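Local structure of uncharacterized protein (Thermus thermophilus HB8, 6SCE) at residues Leu109-Ala121 and Phe181-Val193. The protein is a CRISPR type III defence DNA nuclease activated by cyclic oligoadenylate, probably through binding of this second messenger to its CARF domains. Residues are numbered along the deposited sequence; the frame is centred on the assembly and turned at random.
With nucleotides of chain B.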
loop_
_atom_site.group_PDB
_atom_site.type_symbol
_atom_site.label_atom_id
_atom_site.label_comp_id
_atom_site.label_asym_id
_atom_site.label_seq_id
_atom_site.Cartn_x
_atom_site.Cartn_y
_atom_site.Cartn_z
ATOM N N LEU A 109 4.688 -20.739 -6.393
ATOM C CA LEU A 109 4.545 -19.506 -5.590
ATOM C C LEU A 109 4.464 -19.950 -4.149
ATOM O O LEU A 109 4.070 -21.090 -3.880
ATOM C CB LEU A 109 3.176 -18.863 -5.863
ATOM C CG LEU A 109 2.728 -18.590 -7.262
ATOM C CD1 LEU A 109 1.345 -18.000 -7.287
ATOM C CD2 LEU A 109 3.759 -17.620 -7.840
ATOM N N VAL A 110 4.752 -19.044 -3.226
ATOM C CA VAL A 110 4.457 -19.255 -1.807
ATOM C C VAL A 110 3.489 -18.156 -1.390
ATOM O O VAL A 110 3.711 -16.967 -1.644
ATOM C CB VAL A 110 5.718 -19.306 -0.928
ATOM C CG1 VAL A 110 6.542 -20.515 -1.307
ATOM C CG2 VAL A 110 6.597 -18.052 -1.052
ATOM N N GLU A 111 2.382 -18.560 -0.789
ATOM C CA GLU A 111 1.256 -17.688 -0.560
ATOM C C GLU A 111 0.908 -17.694 0.924
ATOM O O GLU A 111 0.450 -18.706 1.454
ATOM C CB GLU A 111 0.129 -18.192 -1.470
ATOM C CG GLU A 111 -1.274 -17.831 -1.069
ATOM C CD GLU A 111 -1.449 -16.368 -0.746
ATOM O OE1 GLU A 111 -0.949 -15.505 -1.568
ATOM O OE2 GLU A 111 -2.106 -16.138 0.321
ATOM N N GLY A 112 1.155 -16.574 1.601
ATOM C CA GLY A 112 0.935 -16.476 3.037
ATOM C C GLY A 112 0.111 -15.296 3.466
ATOM O O GLY A 112 0.365 -14.691 4.527
ATOM N N HIS A 113 -0.897 -14.974 2.677
ATOM C CA HIS A 113 -1.618 -13.765 2.885
ATOM C C HIS A 113 -2.925 -13.918 3.667
ATOM O O HIS A 113 -3.634 -12.944 3.841
ATOM C CB HIS A 113 -1.863 -13.100 1.543
ATOM C CG HIS A 113 -0.606 -12.595 0.896
ATOM N ND1 HIS A 113 -0.008 -13.231 -0.162
ATOM C CD2 HIS A 113 0.141 -11.499 1.152
ATOM C CE1 HIS A 113 1.069 -12.551 -0.527
ATOM N NE2 HIS A 113 1.178 -11.500 0.253
ATOM N N ARG A 114 -3.243 -15.119 4.136
ATOM C CA ARG A 114 -4.404 -15.282 5.024
ATOM C C ARG A 114 -3.966 -15.400 6.495
ATOM O O ARG A 114 -3.192 -16.288 6.865
ATOM C CB ARG A 114 -5.220 -16.504 4.576
ATOM C CG ARG A 114 -6.347 -16.915 5.536
ATOM C CD ARG A 114 -7.436 -15.884 5.757
ATOM N NE ARG A 114 -8.239 -15.485 4.591
ATOM C CZ ARG A 114 -9.205 -16.185 4.003
ATOM N NH1 ARG A 114 -9.531 -17.417 4.410
ATOM N NH2 ARG A 114 -9.863 -15.644 2.989
ATOM N N ALA A 115 -4.426 -14.463 7.311
ATOM C CA ALA A 115 -4.084 -14.405 8.717
ATOM C C ALA A 115 -4.422 -15.697 9.430
ATOM O O ALA A 115 -5.459 -16.309 9.147
ATOM C CB ALA A 115 -4.813 -13.236 9.400
ATOM N N LEU A 116 -3.508 -16.095 10.306
ATOM C CA LEU A 116 -3.567 -17.286 11.130
ATOM C C LEU A 116 -3.485 -18.613 10.399
ATOM O O LEU A 116 -3.674 -19.664 11.010
ATOM C CB LEU A 116 -4.809 -17.260 12.047
ATOM C CG LEU A 116 -4.840 -16.175 13.109
ATOM C CD1 LEU A 116 -6.085 -16.360 13.967
ATOM C CD2 LEU A 116 -3.607 -16.192 13.977
ATOM N N GLU A 117 -3.189 -18.604 9.100
ATOM C CA GLU A 117 -2.932 -19.860 8.388
ATOM C C GLU A 117 -1.454 -20.046 8.130
ATOM O O GLU A 117 -0.712 -19.079 8.147
ATOM C CB GLU A 117 -3.670 -19.875 7.080
ATOM C CG GLU A 117 -5.150 -20.175 7.244
ATOM C CD GLU A 117 -5.801 -20.590 5.944
ATOM O OE1 GLU A 117 -5.086 -20.757 4.936
ATOM O OE2 GLU A 117 -7.041 -20.718 5.929
ATOM N N ALA A 118 -1.013 -21.270 7.884
ATOM C CA ALA A 118 0.341 -21.467 7.398
ATOM C C ALA A 118 0.345 -21.072 5.925
ATOM O O ALA A 118 -0.683 -21.200 5.237
ATOM C CB ALA A 118 0.782 -22.915 7.541
ATOM N N PRO A 119 1.495 -20.629 5.422
ATOM C CA PRO A 119 1.583 -20.375 3.962
ATOM C C PRO A 119 1.344 -21.635 3.150
ATOM O O PRO A 119 1.491 -22.744 3.684
ATOM C CB PRO A 119 3.024 -19.914 3.759
ATOM C CG PRO A 119 3.489 -19.492 5.101
ATOM C CD PRO A 119 2.764 -20.351 6.102
ATOM N N ARG A 120 0.976 -21.463 1.881
ATOM C CA ARG A 120 0.776 -22.562 0.944
ATOM C C ARG A 120 1.763 -22.466 -0.198
ATOM O O ARG A 120 2.108 -21.367 -0.617
ATOM C CB ARG A 120 -0.626 -22.487 0.363
ATOM C CG ARG A 120 -1.739 -22.493 1.397
ATOM C CD ARG A 120 -3.097 -22.342 0.731
ATOM N NE ARG A 120 -4.115 -22.193 1.747
ATOM C CZ ARG A 120 -5.362 -22.616 1.648
ATOM N NH1 ARG A 120 -5.789 -23.233 0.558
ATOM N NH2 ARG A 120 -6.181 -22.409 2.660
ATOM N N ALA A 121 2.223 -23.607 -0.697
ATOM C CA ALA A 121 2.910 -23.653 -1.987
ATOM C C ALA A 121 1.872 -23.897 -3.064
ATOM O O ALA A 121 1.073 -24.840 -2.963
ATOM C CB ALA A 121 3.942 -24.778 -2.005
ATOM N N PHE A 181 6.680 -9.379 19.278
ATOM C CA PHE A 181 6.830 -9.905 17.928
ATOM C C PHE A 181 6.469 -11.378 17.972
ATOM O O PHE A 181 7.160 -12.170 18.636
ATOM C CB PHE A 181 8.282 -9.731 17.494
ATOM C CG PHE A 181 8.531 -10.144 16.068
ATOM C CD1 PHE A 181 8.118 -9.322 15.040
ATOM C CD2 PHE A 181 9.194 -11.332 15.772
ATOM C CE1 PHE A 181 8.337 -9.667 13.711
ATOM C CE2 PHE A 181 9.427 -11.681 14.446
ATOM C CZ PHE A 181 8.991 -10.858 13.425
ATOM N N VAL A 182 5.375 -11.758 17.310
ATOM C CA VAL A 182 4.869 -13.107 17.384
ATOM C C VAL A 182 5.009 -13.763 15.994
ATOM O O VAL A 182 4.661 -13.168 14.973
ATOM C CB VAL A 182 3.380 -13.131 17.859
ATOM C CG1 VAL A 182 2.851 -14.541 18.030
ATOM C CG2 VAL A 182 3.230 -12.369 19.185
ATOM N N VAL A 183 5.542 -14.968 15.970
ATOM C CA VAL A 183 5.571 -15.807 14.745
ATOM C C VAL A 183 4.704 -17.016 14.952
ATOM O O VAL A 183 4.903 -17.814 15.868
ATOM C CB VAL A 183 6.989 -16.187 14.331
ATOM C CG1 VAL A 183 6.963 -17.129 13.137
ATOM C CG2 VAL A 183 7.781 -14.924 14.020
ATOM N N HIS A 184 3.696 -17.122 14.117
ATOM C CA HIS A 184 2.729 -18.192 14.192
ATOM C C HIS A 184 2.516 -18.775 12.816
ATOM O O HIS A 184 2.152 -18.040 11.880
ATOM C CB HIS A 184 1.414 -17.663 14.701
ATOM C CG HIS A 184 0.369 -18.718 14.828
ATOM N ND1 HIS A 184 0.448 -19.731 15.762
ATOM C CD2 HIS A 184 -0.772 -18.928 14.137
ATOM C CE1 HIS A 184 -0.599 -20.524 15.627
ATOM N NE2 HIS A 184 -1.365 -20.048 14.662
ATOM N N ARG A 185 2.797 -20.080 12.701
ATOM C CA ARG A 185 2.650 -20.865 11.480
ATOM C C ARG A 185 3.310 -20.134 10.294
ATOM O O ARG A 185 2.733 -19.999 9.225
ATOM C CB ARG A 185 1.190 -21.204 11.192
ATOM C CG ARG A 185 0.537 -22.008 12.333
ATOM C CD ARG A 185 -0.935 -22.293 12.099
ATOM N NE ARG A 185 -1.146 -23.227 11.003
ATOM C CZ ARG A 185 -2.315 -23.436 10.380
ATOM N NH1 ARG A 185 -3.428 -22.798 10.744
ATOM N NH2 ARG A 185 -2.382 -24.304 9.375
ATOM N N GLY A 186 4.503 -19.633 10.541
ATOM C CA GLY A 186 5.302 -19.035 9.482
ATOM C C GLY A 186 5.062 -17.580 9.159
ATOM O O GLY A 186 5.699 -17.071 8.239
ATOM N N LEU A 187 4.168 -16.904 9.886
ATOM C CA LEU A 187 3.857 -15.517 9.611
ATOM C C LEU A 187 4.104 -14.621 10.818
ATOM O O LEU A 187 3.977 -15.080 11.978
ATOM C CB LEU A 187 2.408 -15.381 9.147
ATOM C CG LEU A 187 2.007 -16.057 7.835
ATOM C CD1 LEU A 187 0.511 -15.840 7.661
ATOM C CD2 LEU A 187 2.817 -15.478 6.699
ATOM N N PRO A 188 4.528 -13.364 10.560
ATOM C CA PRO A 188 4.837 -12.419 11.612
ATOM C C PRO A 188 3.657 -11.544 11.986
ATOM O O PRO A 188 2.893 -11.116 11.117
ATOM C CB PRO A 188 5.935 -11.562 10.980
ATOM C CG PRO A 188 5.535 -11.521 9.543
ATOM C CD PRO A 188 4.818 -12.784 9.230
ATOM N N TYR A 189 3.603 -11.224 13.275
ATOM C CA TYR A 189 2.573 -10.383 13.885
ATOM C C TYR A 189 3.259 -9.476 14.895
ATOM O O TYR A 189 4.191 -9.897 15.571
ATOM C CB TYR A 189 1.526 -11.241 14.603
ATOM C CG TYR A 189 0.843 -12.239 13.705
ATOM C CD1 TYR A 189 1.440 -13.460 13.418
ATOM C CD2 TYR A 189 -0.385 -11.965 13.136
ATOM C CE1 TYR A 189 0.840 -14.378 12.583
ATOM C CE2 TYR A 189 -1.014 -12.887 12.307
ATOM C CZ TYR A 189 -0.393 -14.090 12.028
ATOM O OH TYR A 189 -0.999 -14.988 11.181
ATOM N N TRP A 190 2.826 -8.226 14.962
ATOM C CA TRP A 190 3.330 -7.251 15.935
ATOM C C TRP A 190 2.096 -6.959 16.810
ATOM O O TRP A 190 1.097 -6.441 16.341
ATOM C CB TRP A 190 3.831 -6.025 15.216
ATOM C CG TRP A 190 4.464 -4.942 16.054
ATOM C CD1 TRP A 190 4.164 -3.617 16.016
ATOM C CD2 TRP A 190 5.499 -5.089 17.031
ATOM N NE1 TRP A 190 4.946 -2.913 16.911
ATOM C CE2 TRP A 190 5.771 -3.798 17.552
ATOM C CE3 TRP A 190 6.212 -6.179 17.523
ATOM C CZ2 TRP A 190 6.731 -3.572 18.536
ATOM C CZ3 TRP A 190 7.177 -5.959 18.513
ATOM C CH2 TRP A 190 7.436 -4.663 18.993
ATOM N N TYR A 191 2.174 -7.401 18.050
ATOM C CA TYR A 191 1.008 -7.488 18.930
ATOM C C TYR A 191 1.165 -6.497 20.078
ATOM O O TYR A 191 2.145 -6.512 20.806
ATOM C CB TYR A 191 0.889 -8.909 19.432
ATOM C CG TYR A 191 -0.303 -9.213 20.308
ATOM C CD1 TYR A 191 -0.239 -9.042 21.690
ATOM C CD2 TYR A 191 -1.468 -9.716 19.773
ATOM C CE1 TYR A 191 -1.321 -9.352 22.512
ATOM C CE2 TYR A 191 -2.559 -10.009 20.593
ATOM C CZ TYR A 191 -2.458 -9.848 21.957
ATOM O OH TYR A 191 -3.552 -10.154 22.734
ATOM N N TRP A 192 0.163 -5.641 20.215
ATOM C CA TRP A 192 0.178 -4.493 21.145
ATOM C C TRP A 192 0.008 -5.001 22.567
ATOM O O TRP A 192 -0.898 -5.776 22.848
ATOM C CB TRP A 192 -0.967 -3.575 20.743
ATOM C CG TRP A 192 -1.393 -2.404 21.616
ATOM C CD1 TRP A 192 -1.989 -2.470 22.839
ATOM C CD2 TRP A 192 -1.353 -1.012 21.263
ATOM N NE1 TRP A 192 -2.295 -1.202 23.280
ATOM C CE2 TRP A 192 -1.923 -0.290 22.330
ATOM C CE3 TRP A 192 -0.908 -0.309 20.150
ATOM C CZ2 TRP A 192 -2.046 1.119 22.317
ATOM C CZ3 TRP A 192 -1.018 1.071 20.134
ATOM C CH2 TRP A 192 -1.590 1.774 21.224
ATOM N N VAL A 193 0.907 -4.579 23.441
ATOM C CA VAL A 193 0.831 -4.924 24.860
ATOM C C VAL A 193 1.070 -3.644 25.650
ATOM O O VAL A 193 1.852 -2.765 25.255
ATOM C CB VAL A 193 1.845 -6.018 25.273
ATOM C CG1 VAL A 193 1.449 -7.346 24.658
ATOM C CG2 VAL A 193 3.262 -5.638 24.894
ATOM P P A B 3 2.535 -10.736 -3.472
ATOM O OP1 A B 3 2.186 -12.157 -3.881
ATOM O OP2 A B 3 3.534 -10.084 -4.388
ATOM O "O5'" A B 3 1.203 -9.880 -3.395
ATOM C "C5'" A B 3 1.127 -8.592 -2.766
ATOM C "C4'" A B 3 -0.266 -8.064 -3.015
ATOM O "O4'" A B 3 -1.242 -8.918 -2.345
ATOM C "C3'" A B 3 -0.532 -6.645 -2.526
ATOM O "O3'" A B 3 -1.131 -5.949 -3.601
ATOM C "C2'" A B 3 -1.501 -6.858 -1.352
ATOM O "O2'" A B 3 -2.367 -5.769 -1.118
ATOM C "C1'" A B 3 -2.254 -8.096 -1.824
ATOM N N9 A B 3 -2.900 -8.829 -0.759
ATOM C C8 A B 3 -2.326 -9.225 0.426
ATOM N N7 A B 3 -3.161 -9.912 1.179
ATOM C C5 A B 3 -4.321 -9.998 0.427
ATOM C C6 A B 3 -5.560 -10.618 0.677
ATOM N N6 A B 3 -5.809 -11.319 1.779
ATOM N N1 A B 3 -6.496 -10.532 -0.297
ATOM C C2 A B 3 -6.212 -9.856 -1.417
ATOM N N3 A B 3 -5.082 -9.225 -1.762
ATOM C C4 A B 3 -4.170 -9.340 -0.778
ATOM P P A B 2 8.500 -8.736 -2.277
ATOM O OP1 A B 2 8.951 -7.913 -1.112
ATOM O OP2 A B 2 9.389 -9.772 -2.913
ATOM O "O5'" A B 2 7.150 -9.477 -1.828
ATOM C "C5'" A B 2 6.628 -10.526 -2.676
ATOM C "C4'" A B 2 5.395 -11.115 -2.037
ATOM O "O4'" A B 2 5.790 -11.797 -0.816
ATOM C "C3'" A B 2 4.306 -10.125 -1.648
ATOM O "O3'" A B 2 3.009 -10.637 -1.947
ATOM C "C2'" A B 2 4.466 -10.011 -0.134
ATOM O "O2'" A B 2 3.249 -9.711 0.515
ATOM C "C1'" A B 2 4.926 -11.418 0.222
ATOM N N9 A B 2 5.600 -11.538 1.500
ATOM C C8 A B 2 6.208 -10.539 2.226
ATOM N N7 A B 2 6.670 -10.966 3.374
ATOM C C5 A B 2 6.334 -12.311 3.418
ATOM C C6 A B 2 6.537 -13.312 4.387
ATOM N N6 A B 2 7.081 -13.087 5.581
ATOM N N1 A B 2 6.110 -14.562 4.085
ATOM C C2 A B 2 5.471 -14.752 2.923
ATOM N N3 A B 2 5.211 -13.887 1.941
ATOM C C4 A B 2 5.669 -12.669 2.262
HETATM O O HOH W 1 -3.817 -21.011 13.295
HETATM O O HOH W 2 -0.231 -17.495 10.939
#
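Two hairpins from neighbouring sheets meet end to end here: the long connection between antiparallel strands 105-111 and 120-125, carrying a type II turn from R114 to E117, receives the tight type I' hairpin turn H184-L187. The strand 105-111 sheet has the Rossmann-like order expected of a CARF domain. Y189 makes a direct hydrogen bond across the junction, its OH accepting the backbone N-H of L116 at 2.9 Å, with the N-H coming in near the plane of the ring (155° at the hydrogen). L116 lays its CD2 obliquely against H184, 3.9 Å from CD2 of the imidazole, while helix 268-276 packs on the same leucine. L187 pushes its isobutyl end into the bend of the 112-119 loop: CD1 lies 3.3 Å from G112 O and also touches E117 O. Next to it, A118 CA points its hydrogen nearly straight at R185 O, a CH...O contact at 3.3 Å. The side chain of R185 starts beside its own backbone N (chi1 -59°) and bends at chi3, which spreads the guanidinium over the peptide N of A118; its NH2 goes on to a salt bridge with E134.

The same connection reaches the bound oligoadenylate through H113. Its NE2 shares a 2.7 Å hydrogen bond with O2' of A2 of chain B, and E111 holds the other ring nitrogen from ND1 to OE1, fixing the rotation of the imidazole.

Two waters finish the junction. One bridges L116 O, H184 NE2 and R185 NH1; the other donates to E117 O and to H184 O, and in turn accepts a hydrogen bond from Y189, its oxygen 2.6 Å from the tyrosine OH.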